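Local coordinates for protein CrmK (Actinoalloteichus sp. WH1-2216-6, PDB 5I1W) that probably oxidises the primary alcohol of a bipyridine compound, using FAD held by two covalent bonds, at residues Glu67-Ser72 against Asn448-Asp453; Arg340-Ala345 against Phe403-Trp408; Gly191-Val196 against Ala494-Pro499. All blocks are in the same frame, centred on the assembly; numbering follows the deposited sequence.

Overall arrangement
All three contacts gather around the FAD and the bipyridine ligand 67L, which occupies the apparent active-site pocket next to the flavin. Contact 1 lies centrally, about 12 Å between centres from each of contacts 2 and 3, and reaches both FAD and 67L. It is tied to contact 2 by two salt bridges of 2.7 Å, Lys341 NZ to Asp451 OD1 and Lys343 NZ to Asp451 OD2. To contact 3 it is joined through the Phe495 ring, whose CE2 comes 3.4 Å from Asp451 O. Contact 2 forms part of the sheet beside 67L, whereas contact 3 borders the adenosine part of FAD; their nearest atoms are about 8 Å apart.

Contact 1: residues Glu67-Ser72 against Asn448-Asp453; sequences EAFVAS and NYPDID. With FAD (flavin-adenine dinucleotide), chain E; 67L (6-(hydroxymethyl)[2,2'-bipyridin]-4-ol), chain F.
Glu67 reaches across to Ile452 in a buried contact between a loop of the FAD-binding domain, of the PCMH type, and a loop of the C-terminal berberine-bridge-like region. Among the polar contacts, Ile452 N donates to Glu67 OE1 at 2.8 Å in a nearly straight bond (163°), meeting the oxygen 44° out of the carboxylate plane. A bend at chi2 (-74°) turns the Glu67 carboxylate towards that amide. Glu67 OE1 also lies 4.1 Å from Asp451 OD1, but the two like charges are offset by Lys341, which forms salt bridges to both; Asp451 is further paired with Lys343. The charge cluster probably keeps both acids ionised. Within segment 448-453, Asp453 N donates to Asp451 OD1 at 2.9 Å, an Asx turn at the start of the 3-10 segment.

Van der Waals contacts fill the remainder. The Glu67 chain and the proline ring run antiparallel past one another, Glu67 CG passing Pro450 O and CG, while Ile452 CG2 lies 3.7 Å from the carboxylate carbon, Glu67 CD. The apolar pair is Phe69 with Pro450: the two cross obliquely, with Pro450 CG 3.7 Å from Phe69 CE2. Phe69 also stacks with the His493 ring.

Both segments also touch ligands. Phe69 approaches the adenosine ribose most closely with CB, near FAD O3B, which lies at the ring edge close to its plane; Val70 CG2 approaches the same ribose. Farther along the cofactor, the ribityl hydroxyl O4' of FAD donates to Asn448 OD1 at 2.9 Å; the other end of this amide, ND2, is held by Tyr446 and His132. The next residue, Tyr449, lies by both the flavin and the bipyridine; its OH, also bonded to Tyr138 OH, is hydrogen-bonded at 2.8 Å to the hydroxymethyl oxygen OAO of 67L.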
# COMPACT_ATOMS: atom_id res chain seq x y z
N GLU A 67 -18.86 -2.52 9.15
CA GLU A 67 -19.55 -2.43 10.46
C GLU A 67 -18.77 -3.12 11.58
O GLU A 67 -17.64 -3.54 11.40
CB GLU A 67 -20.97 -3.02 10.34
CG GLU A 67 -21.94 -2.23 9.46
CD GLU A 67 -22.48 -0.89 10.09
OE1 GLU A 67 -23.41 -0.26 9.44
OE2 GLU A 67 -21.97 -0.44 11.18
N ALA A 68 -19.42 -3.28 12.73
CA ALA A 68 -18.81 -3.85 13.91
C ALA A 68 -18.96 -5.40 13.99
O ALA A 68 -19.02 -5.96 15.07
CB ALA A 68 -19.43 -3.19 15.15
N PHE A 69 -18.96 -6.08 12.87
CA PHE A 69 -19.22 -7.52 12.84
C PHE A 69 -18.16 -8.33 13.55
O PHE A 69 -18.47 -9.24 14.30
CB PHE A 69 -19.37 -8.01 11.37
CG PHE A 69 -20.54 -7.40 10.63
CD1 PHE A 69 -21.51 -6.63 11.30
CD2 PHE A 69 -20.72 -7.64 9.29
CE1 PHE A 69 -22.58 -6.07 10.63
CE2 PHE A 69 -21.79 -7.06 8.60
CZ PHE A 69 -22.71 -6.28 9.28
N VAL A 70 -16.91 -7.98 13.34
CA VAL A 70 -15.80 -8.59 14.00
C VAL A 70 -15.57 -7.98 15.37
O VAL A 70 -15.24 -8.71 16.31
CB VAL A 70 -14.48 -8.40 13.19
CG1 VAL A 70 -13.32 -9.02 13.95
CG2 VAL A 70 -14.59 -9.06 11.82
N ALA A 71 -15.71 -6.65 15.48
CA ALA A 71 -15.16 -5.90 16.62
C ALA A 71 -16.15 -5.48 17.69
O ALA A 71 -15.82 -4.71 18.55
CB ALA A 71 -14.39 -4.68 16.14
N SER A 72 -17.35 -6.02 17.66
CA SER A 72 -18.32 -5.89 18.73
C SER A 72 -17.75 -6.04 20.15
O SER A 72 -17.02 -6.96 20.42
CB SER A 72 -19.42 -6.97 18.56
OG SER A 72 -20.53 -6.47 17.85
N ASN A 448 -21.12 -6.77 1.21
CA ASN A 448 -19.76 -6.29 1.57
C ASN A 448 -19.66 -4.75 1.80
O ASN A 448 -18.64 -4.27 2.23
CB ASN A 448 -18.79 -6.71 0.51
CG ASN A 448 -18.25 -8.10 0.76
OD1 ASN A 448 -18.15 -8.53 1.87
ND2 ASN A 448 -17.82 -8.77 -0.29
N TYR A 449 -20.72 -4.01 1.54
CA TYR A 449 -20.86 -2.62 2.02
C TYR A 449 -22.01 -2.53 3.06
O TYR A 449 -22.98 -1.81 2.86
CB TYR A 449 -21.21 -1.73 0.84
CG TYR A 449 -20.23 -1.70 -0.36
CD1 TYR A 449 -18.85 -1.83 -0.19
CD2 TYR A 449 -20.69 -1.42 -1.67
CE1 TYR A 449 -17.98 -1.78 -1.27
CE2 TYR A 449 -19.82 -1.32 -2.76
CZ TYR A 449 -18.46 -1.52 -2.56
OH TYR A 449 -17.58 -1.47 -3.65
N PRO A 450 -21.92 -3.26 4.17
CA PRO A 450 -23.15 -3.39 4.97
C PRO A 450 -23.43 -2.13 5.74
O PRO A 450 -22.49 -1.41 6.11
CB PRO A 450 -22.80 -4.48 5.96
CG PRO A 450 -21.33 -4.31 6.16
CD PRO A 450 -20.77 -3.87 4.85
N ASP A 451 -24.70 -1.94 6.03
CA ASP A 451 -25.19 -0.75 6.68
C ASP A 451 -26.32 -1.13 7.62
O ASP A 451 -27.40 -1.48 7.18
CB ASP A 451 -25.69 0.18 5.59
CG ASP A 451 -26.42 1.40 6.13
OD1 ASP A 451 -26.38 1.67 7.39
OD2 ASP A 451 -27.06 2.07 5.27
N ILE A 452 -26.09 -1.03 8.92
CA ILE A 452 -27.11 -1.47 9.89
C ILE A 452 -28.30 -0.54 9.99
O ILE A 452 -29.31 -0.94 10.54
CB ILE A 452 -26.57 -1.64 11.35
CG1 ILE A 452 -26.11 -0.27 11.94
CG2 ILE A 452 -25.50 -2.72 11.35
CD1 ILE A 452 -25.56 -0.34 13.37
N ASP A 453 -28.22 0.67 9.45
CA ASP A 453 -29.42 1.49 9.37
C ASP A 453 -30.52 0.81 8.57
O ASP A 453 -31.66 1.19 8.73
CB ASP A 453 -29.18 2.87 8.77
CG ASP A 453 -28.01 3.62 9.43
OD1 ASP A 453 -27.88 3.46 10.66
OD2 ASP A 453 -27.20 4.34 8.73
PA FAD E . -12.87 -8.40 7.77
O1A FAD E . -13.35 -7.14 8.45
O2A FAD E . -11.73 -9.07 8.47
O5B FAD E . -14.11 -9.37 7.62
C5B FAD E . -15.36 -9.05 6.99
C4B FAD E . -16.41 -10.05 7.45
O4B FAD E . -16.01 -11.37 6.96
C3B FAD E . -16.47 -10.15 8.97
O3B FAD E . -17.77 -10.49 9.38
C2B FAD E . -15.54 -11.33 9.26
O2B FAD E . -15.86 -12.01 10.44
C1B FAD E . -15.73 -12.21 8.05
N9A FAD E . -14.49 -12.91 7.73
C8A FAD E . -13.27 -12.41 7.46
N7A FAD E . -12.42 -13.44 7.32
C5A FAD E . -13.12 -14.58 7.40
C6A FAD E . -12.85 -16.02 7.25
N6A FAD E . -11.62 -16.39 6.98
N1A FAD E . -13.83 -16.91 7.41
C2A FAD E . -15.06 -16.48 7.72
N3A FAD E . -15.37 -15.18 7.85
C4A FAD E . -14.46 -14.24 7.69
N1 FAD E . -15.50 -4.91 -2.09
C2 FAD E . -15.61 -5.22 -3.41
O2 FAD E . -16.33 -6.18 -3.75
N3 FAD E . -14.98 -4.51 -4.36
C4 FAD E . -14.20 -3.48 -4.06
O4 FAD E . -13.60 -2.84 -4.95
C4X FAD E . -14.02 -3.08 -2.67
N5 FAD E . -13.25 -2.02 -2.29
C5X FAD E . -12.96 -1.84 -0.97
C6 FAD E . -12.00 -0.91 -0.58
C7 FAD E . -11.65 -0.67 0.75
C7M FAD E . -10.58 0.38 1.15
C8 FAD E . -12.38 -1.50 1.75
C8M FAD E . -12.10 -1.30 3.20
C9 FAD E . -13.36 -2.41 1.40
C9A FAD E . -13.68 -2.61 0.06
N10 FAD E . -14.63 -3.56 -0.35
C10 FAD E . -14.74 -3.88 -1.68
C1' FAD E . -15.54 -4.21 0.58
C2' FAD E . -14.89 -5.51 1.03
O2' FAD E . -15.08 -6.51 0.02
C3' FAD E . -15.45 -5.95 2.38
O3' FAD E . -15.08 -4.94 3.32
C4' FAD E . -14.94 -7.32 2.84
O4' FAD E . -15.97 -7.89 3.67
C5' FAD E . -13.61 -7.18 3.60
O5' FAD E . -13.04 -8.48 3.81
P FAD E . -11.95 -8.53 4.97
O1P FAD E . -10.97 -7.47 4.71
O2P FAD E . -11.50 -9.95 5.19
O3P FAD E . -12.58 -7.88 6.29
CAC 67L F . -14.67 0.67 3.12
CAB 67L F . -15.17 -0.07 4.19
CAA 67L F . -16.16 -1.02 4.01
CAF 67L F . -16.68 -1.21 2.72
NAE 67L F . -16.17 -0.43 1.61
CAD 67L F . -15.19 0.48 1.83
CAG 67L F . -14.71 1.19 0.74
NAL 67L F . -15.17 0.85 -0.50
CAH 67L F . -13.80 2.23 0.90
CAI 67L F . -13.38 2.89 -0.23
OAM 67L F . -12.51 3.89 -0.03
CAJ 67L F . -13.84 2.53 -1.52
CAK 67L F . -14.76 1.48 -1.63
CAN 67L F . -15.28 1.05 -2.87
OAO 67L F . -15.12 -0.38 -3.02

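Contact 2: residues Arg340-Ala345 against Phe403-Trp408; sequences RKVKSA and FYMVAW. With 67L (6-(hydroxymethyl)[2,2'-bipyridin]-4-ol), chain F.
Val342 and Met405 rise together on the ligand-facing side of two neighbouring antiparallel strands, whose segment axes run at 171° to each other. Two hydrogen-bonded pairs, Lys341 with Val406 and Lys343 with Tyr404, supply four backbone hydrogen bonds. The shortest is Lys343 N to Tyr404 O at 2.8 Å, and CA atoms of the non-hydrogen-bonded pairs (Arg340, Val342, Phe403 and Met405) add CA-H...O contacts.

Met405 shows how the strand pair reaches the pocket. Its CB begins 4.0 Å from Lys341 O, and CG passes the same oxygen at 3.7 Å. With CG anti to the backbone N (chi1 179°), the chain rises from the sheet until SD lies 3.9 Å from Val342 CG1. SD also faces ring atom CAH of 67L and approaches the edge of the Arg340 guanidinium, near its plane. A bend at chi3 (79°) then sends the methyl CE to the pyridinol oxygen OAM of 67L, a short approach of 3.1 Å.

Phe403 is the second apolar wall. Its CZ touches Val342 CG1 at 3.9 Å, and the ring presents one face to 67L, with CAN above the plane and offset toward the rim; CZ comes closest, 3.1 Å from the pyridine nitrogen NAL. At the far end, Arg340 N lies over one face of the Trp408 ring, while NE1 of the indole bonds to Asp414. The Arg340 guanidinium is anchored by Asp23 and Gly334.

Lys341, Lys343, Tyr404 and Val406 point to the reverse side of the sheet. The two lysines pair with Asp451 at their tips, and all four side chains pack against helix 414-428. Strand 400-408 is hydrogen-bonded on its other side to strand 373-379, leaving this pair between the helix and the pocket that holds 67L.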
# COMPACT_ATOMS: atom_id res chain seq x y z
N ARG A 340 -15.38 5.66 9.76
CA ARG A 340 -16.10 5.56 8.48
C ARG A 340 -17.54 5.18 8.64
O ARG A 340 -17.93 4.60 9.64
CB ARG A 340 -15.52 4.45 7.63
CG ARG A 340 -14.19 4.75 7.05
CD ARG A 340 -13.61 3.52 6.38
NE ARG A 340 -12.15 3.60 6.40
CZ ARG A 340 -11.43 4.38 5.60
NH1 ARG A 340 -12.00 5.17 4.69
NH2 ARG A 340 -10.10 4.37 5.72
N LYS A 341 -18.33 5.54 7.63
CA LYS A 341 -19.64 4.99 7.45
C LYS A 341 -19.81 4.81 5.92
O LYS A 341 -19.49 5.70 5.16
CB LYS A 341 -20.67 5.93 8.07
CG LYS A 341 -22.12 5.54 7.88
CD LYS A 341 -22.55 4.37 8.76
CE LYS A 341 -24.05 4.06 8.59
NZ LYS A 341 -24.35 2.62 8.85
N VAL A 342 -20.25 3.63 5.49
CA VAL A 342 -20.51 3.36 4.07
C VAL A 342 -21.94 2.98 3.87
O VAL A 342 -22.58 2.56 4.84
CB VAL A 342 -19.65 2.25 3.52
CG1 VAL A 342 -18.21 2.62 3.70
CG2 VAL A 342 -19.94 0.94 4.24
N LYS A 343 -22.46 3.17 2.64
CA LYS A 343 -23.79 2.67 2.25
C LYS A 343 -23.73 2.20 0.83
O LYS A 343 -22.77 2.47 0.11
CB LYS A 343 -24.90 3.74 2.41
CG LYS A 343 -25.08 4.23 3.83
CD LYS A 343 -26.16 5.26 3.96
CE LYS A 343 -26.49 5.43 5.42
NZ LYS A 343 -27.72 4.67 5.85
N SER A 344 -24.79 1.56 0.39
CA SER A 344 -24.78 0.91 -0.88
C SER A 344 -26.18 0.90 -1.48
O SER A 344 -27.19 0.86 -0.75
CB SER A 344 -24.28 -0.54 -0.63
OG SER A 344 -24.55 -1.42 -1.69
N ALA A 345 -26.24 0.96 -2.80
CA ALA A 345 -27.51 0.82 -3.53
C ALA A 345 -27.19 0.45 -4.97
O ALA A 345 -26.33 1.09 -5.62
CB ALA A 345 -28.30 2.13 -3.50
N PHE A 403 -22.32 3.71 -4.21
CA PHE A 403 -21.61 3.56 -2.98
C PHE A 403 -21.61 4.96 -2.32
O PHE A 403 -21.51 5.99 -2.98
CB PHE A 403 -20.23 3.05 -3.32
CG PHE A 403 -19.30 2.99 -2.17
CD1 PHE A 403 -19.41 1.98 -1.24
CD2 PHE A 403 -18.26 3.90 -2.07
CE1 PHE A 403 -18.51 1.91 -0.18
CE2 PHE A 403 -17.37 3.84 -1.02
CZ PHE A 403 -17.48 2.85 -0.08
N TYR A 404 -21.88 4.99 -1.02
CA TYR A 404 -21.88 6.27 -0.29
C TYR A 404 -20.89 6.08 0.82
O TYR A 404 -20.75 4.96 1.38
CB TYR A 404 -23.19 6.54 0.33
CG TYR A 404 -24.34 6.67 -0.61
CD1 TYR A 404 -24.82 5.58 -1.36
CD2 TYR A 404 -25.00 7.89 -0.71
CE1 TYR A 404 -25.89 5.72 -2.20
CE2 TYR A 404 -26.07 8.02 -1.54
CZ TYR A 404 -26.50 6.96 -2.28
OH TYR A 404 -27.55 7.18 -3.10
N MET A 405 -20.15 7.14 1.11
CA MET A 405 -19.12 7.09 2.15
C MET A 405 -18.81 8.46 2.73
O MET A 405 -18.73 9.42 2.00
CB MET A 405 -17.80 6.49 1.65
CG MET A 405 -16.75 6.48 2.77
SD MET A 405 -15.46 5.23 2.72
CE MET A 405 -14.33 5.90 1.50
N VAL A 406 -18.65 8.48 4.05
CA VAL A 406 -17.98 9.56 4.79
C VAL A 406 -16.89 8.95 5.65
O VAL A 406 -17.04 7.88 6.21
CB VAL A 406 -18.94 10.39 5.64
CG1 VAL A 406 -19.78 11.25 4.76
CG2 VAL A 406 -19.87 9.52 6.47
N ALA A 407 -15.77 9.64 5.68
CA ALA A 407 -14.57 9.27 6.41
C ALA A 407 -14.11 10.49 7.16
O ALA A 407 -14.09 11.59 6.60
CB ALA A 407 -13.50 8.81 5.44
N TRP A 408 -13.78 10.33 8.43
CA TRP A 408 -13.30 11.48 9.21
C TRP A 408 -12.37 10.95 10.31
O TRP A 408 -12.22 9.71 10.45
CB TRP A 408 -14.48 12.28 9.80
CG TRP A 408 -15.31 11.53 10.88
CD1 TRP A 408 -15.22 11.68 12.24
CD2 TRP A 408 -16.28 10.52 10.67
NE1 TRP A 408 -16.12 10.86 12.87
CE2 TRP A 408 -16.79 10.14 11.91
CE3 TRP A 408 -16.84 9.95 9.53
CZ2 TRP A 408 -17.77 9.17 12.05
CZ3 TRP A 408 -17.80 9.00 9.67
CH2 TRP A 408 -18.25 8.61 10.91
CAC 67L F . -14.67 0.67 3.12
CAB 67L F . -15.17 -0.07 4.19
CAA 67L F . -16.16 -1.02 4.01
CAF 67L F . -16.68 -1.21 2.72
NAE 67L F . -16.17 -0.43 1.61
CAD 67L F . -15.19 0.48 1.83
CAG 67L F . -14.71 1.19 0.74
NAL 67L F . -15.17 0.85 -0.50
CAH 67L F . -13.80 2.23 0.90
CAI 67L F . -13.38 2.89 -0.23
OAM 67L F . -12.51 3.89 -0.03
CAJ 67L F . -13.84 2.53 -1.52
CAK 67L F . -14.76 1.48 -1.63
CAN 67L F . -15.28 1.05 -2.87
OAO 67L F . -15.12 -0.38 -3.02

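Contact 3: residues Gly191-Val196 against Ala494-Pro499; sequences GGNFGV and AFSIRP. With FAD (flavin-adenine dinucleotide), chain E.
A chi1 of -75° sets Asn193 CG beside its own backbone N, which carries the amide across to the Ile497 backbone, and the similar chi1 of Ile497 (-47°) brings CG1 back over that amide. The two side chains cross at about a right angle, with Asn193 CG 3.6 Å from Ile497 CG1. Ile497 N donates to Asn193 OD1 at 2.8 Å and 154°, from above the amide plane; the same oxygen is 3.1 Å from Ser496 CB. At the other end of the amide, ND2 donates to a water at 2.9 Å that in turn donates to Phe495 O, and it also bonds to Gly190 O. With both ends gripped, the rotation of the amide is fixed and its buried polar atoms are satisfied.

Phe194 adds a peripheral apolar contact, approaching obliquely: CZ lies 4.1 Å from Ile497 CG1. Asn193 CB lies over one face of the phenyl ring, toward the rim. Ile497 in turn packs on helix 475-485.

Within the tail, Arg498 folds back on its own chain. NH1 and NH2 both donate to Ala494 O, end-on and from the same face of that carbonyl, while NH1 also reaches Ser496 O at 2.7 Å on a lone pair. The guanidinium thereby links Ala494 and Ser496 just before Ile497, whose N is bound by Asn193.

The 191-196 loop borders the adenosine of FAD. Gly192 N makes a weak hydrogen bond of 3.2 Å to N3A, Gly195 O is 3.3 Å from C2A, and Gly191 CA lies close to ribose O4B. A glycine-rich loop lining the adenine, here backed by the C-terminal tail, is consistent with the cofactor site of PCMH-type flavoproteins of the berberine-bridge-enzyme kind.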
# COMPACT_ATOMS: atom_id res chain seq x y z
N GLY A 191 -19.18 -13.16 4.76
CA GLY A 191 -18.29 -13.59 5.83
C GLY A 191 -19.00 -13.74 7.15
O GLY A 191 -20.00 -13.07 7.44
N GLY A 192 -18.51 -14.65 7.96
CA GLY A 192 -18.89 -14.70 9.39
C GLY A 192 -20.17 -15.48 9.67
O GLY A 192 -20.80 -15.31 10.73
N ASN A 193 -20.52 -16.34 8.71
CA ASN A 193 -21.77 -17.05 8.73
C ASN A 193 -21.68 -18.55 8.90
O ASN A 193 -22.48 -19.13 9.67
CB ASN A 193 -22.56 -16.75 7.47
CG ASN A 193 -23.17 -15.38 7.50
OD1 ASN A 193 -23.89 -15.04 8.39
ND2 ASN A 193 -22.96 -14.62 6.46
N PHE A 194 -20.78 -19.20 8.19
CA PHE A 194 -20.83 -20.70 8.14
C PHE A 194 -19.69 -21.43 8.86
O PHE A 194 -19.80 -22.63 9.16
CB PHE A 194 -20.91 -21.16 6.68
CG PHE A 194 -22.03 -20.52 5.96
CD1 PHE A 194 -23.29 -21.03 6.07
CD2 PHE A 194 -21.84 -19.38 5.21
CE1 PHE A 194 -24.36 -20.40 5.46
CE2 PHE A 194 -22.87 -18.75 4.60
CZ PHE A 194 -24.14 -19.25 4.72
N GLY A 195 -18.61 -20.69 9.12
CA GLY A 195 -17.43 -21.21 9.72
C GLY A 195 -16.24 -20.41 9.28
O GLY A 195 -16.37 -19.43 8.57
N VAL A 196 -15.06 -20.83 9.68
CA VAL A 196 -13.84 -20.08 9.39
C VAL A 196 -13.28 -20.58 8.07
O VAL A 196 -12.88 -21.75 7.93
CB VAL A 196 -12.84 -20.25 10.51
CG1 VAL A 196 -11.58 -19.41 10.30
CG2 VAL A 196 -13.50 -19.89 11.84
N ALA A 494 -24.59 -8.90 13.59
CA ALA A 494 -25.88 -8.24 13.42
C ALA A 494 -26.59 -8.64 12.17
O ALA A 494 -27.78 -8.77 12.14
CB ALA A 494 -25.74 -6.71 13.45
N PHE A 495 -25.87 -8.79 11.09
CA PHE A 495 -26.45 -9.22 9.83
C PHE A 495 -26.07 -10.62 9.42
O PHE A 495 -25.97 -10.88 8.23
CB PHE A 495 -25.97 -8.28 8.74
CG PHE A 495 -26.70 -6.98 8.67
CD1 PHE A 495 -27.83 -6.74 9.39
CD2 PHE A 495 -26.28 -6.00 7.78
CE1 PHE A 495 -28.54 -5.57 9.22
CE2 PHE A 495 -26.97 -4.81 7.62
CZ PHE A 495 -28.12 -4.62 8.33
N SER A 496 -25.87 -11.54 10.36
CA SER A 496 -25.55 -12.90 9.94
C SER A 496 -26.79 -13.63 9.52
O SER A 496 -27.86 -13.27 9.93
CB SER A 496 -24.82 -13.67 11.03
OG SER A 496 -25.54 -13.68 12.25
N ILE A 497 -26.66 -14.63 8.66
CA ILE A 497 -27.79 -15.44 8.25
C ILE A 497 -28.43 -16.09 9.50
O ILE A 497 -27.75 -16.86 10.22
CB ILE A 497 -27.36 -16.62 7.31
CG1 ILE A 497 -26.42 -16.19 6.19
CG2 ILE A 497 -28.58 -17.31 6.74
CD1 ILE A 497 -27.02 -15.27 5.21
N ARG A 498 -29.71 -15.82 9.76
CA ARG A 498 -30.40 -16.47 10.90
C ARG A 498 -30.72 -17.91 10.52
O ARG A 498 -31.13 -18.18 9.38
CB ARG A 498 -31.69 -15.78 11.28
CG ARG A 498 -31.61 -14.28 11.51
CD ARG A 498 -30.40 -13.88 12.32
NE ARG A 498 -30.55 -12.51 12.84
CZ ARG A 498 -29.71 -11.50 12.67
NH1 ARG A 498 -28.61 -11.58 11.91
NH2 ARG A 498 -29.98 -10.34 13.28
N PRO A 499 -30.50 -18.87 11.45
CA PRO A 499 -30.84 -20.25 11.02
C PRO A 499 -32.35 -20.36 10.89
O PRO A 499 -33.06 -19.68 11.60
CB PRO A 499 -30.27 -21.14 12.14
CG PRO A 499 -30.12 -20.22 13.34
CD PRO A 499 -30.14 -18.77 12.87
PA FAD E . -12.87 -8.40 7.77
O1A FAD E . -13.35 -7.14 8.45
O2A FAD E . -11.73 -9.07 8.47
O5B FAD E . -14.11 -9.37 7.62
C5B FAD E . -15.36 -9.05 6.99
C4B FAD E . -16.41 -10.05 7.45
O4B FAD E . -16.01 -11.37 6.96
C3B FAD E . -16.47 -10.15 8.97
O3B FAD E . -17.77 -10.49 9.38
C2B FAD E . -15.54 -11.33 9.26
O2B FAD E . -15.86 -12.01 10.44
C1B FAD E . -15.73 -12.21 8.05
N9A FAD E . -14.49 -12.91 7.73
C8A FAD E . -13.27 -12.41 7.46
N7A FAD E . -12.42 -13.44 7.32
C5A FAD E . -13.12 -14.58 7.40
C6A FAD E . -12.85 -16.02 7.25
N6A FAD E . -11.62 -16.39 6.98
N1A FAD E . -13.83 -16.91 7.41
C2A FAD E . -15.06 -16.48 7.72
N3A FAD E . -15.37 -15.18 7.85
C4A FAD E . -14.46 -14.24 7.69
N1 FAD E . -15.50 -4.91 -2.09
C2 FAD E . -15.61 -5.22 -3.41
O2 FAD E . -16.33 -6.18 -3.75
N3 FAD E . -14.98 -4.51 -4.36
C4 FAD E . -14.20 -3.48 -4.06
O4 FAD E . -13.60 -2.84 -4.95
C4X FAD E . -14.02 -3.08 -2.67
N5 FAD E . -13.25 -2.02 -2.29
C5X FAD E . -12.96 -1.84 -0.97
C6 FAD E . -12.00 -0.91 -0.58
C7 FAD E . -11.65 -0.67 0.75
C7M FAD E . -10.58 0.38 1.15
C8 FAD E . -12.38 -1.50 1.75
C8M FAD E . -12.10 -1.30 3.20
C9 FAD E . -13.36 -2.41 1.40
C9A FAD E . -13.68 -2.61 0.06
N10 FAD E . -14.63 -3.56 -0.35
C10 FAD E . -14.74 -3.88 -1.68
C1' FAD E . -15.54 -4.21 0.58
C2' FAD E . -14.89 -5.51 1.03
O2' FAD E . -15.08 -6.51 0.02
C3' FAD E . -15.45 -5.95 2.38
O3' FAD E . -15.08 -4.94 3.32
C4' FAD E . -14.94 -7.32 2.84
O4' FAD E . -15.97 -7.89 3.67
C5' FAD E . -13.61 -7.18 3.60
O5' FAD E . -13.04 -8.48 3.81
P FAD E . -11.95 -8.53 4.97
O1P FAD E . -10.97 -7.47 4.71
O2P FAD E . -11.50 -9.95 5.19
O3P FAD E . -12.58 -7.88 6.29
O HOH W 1 -24.15 -11.97 6.28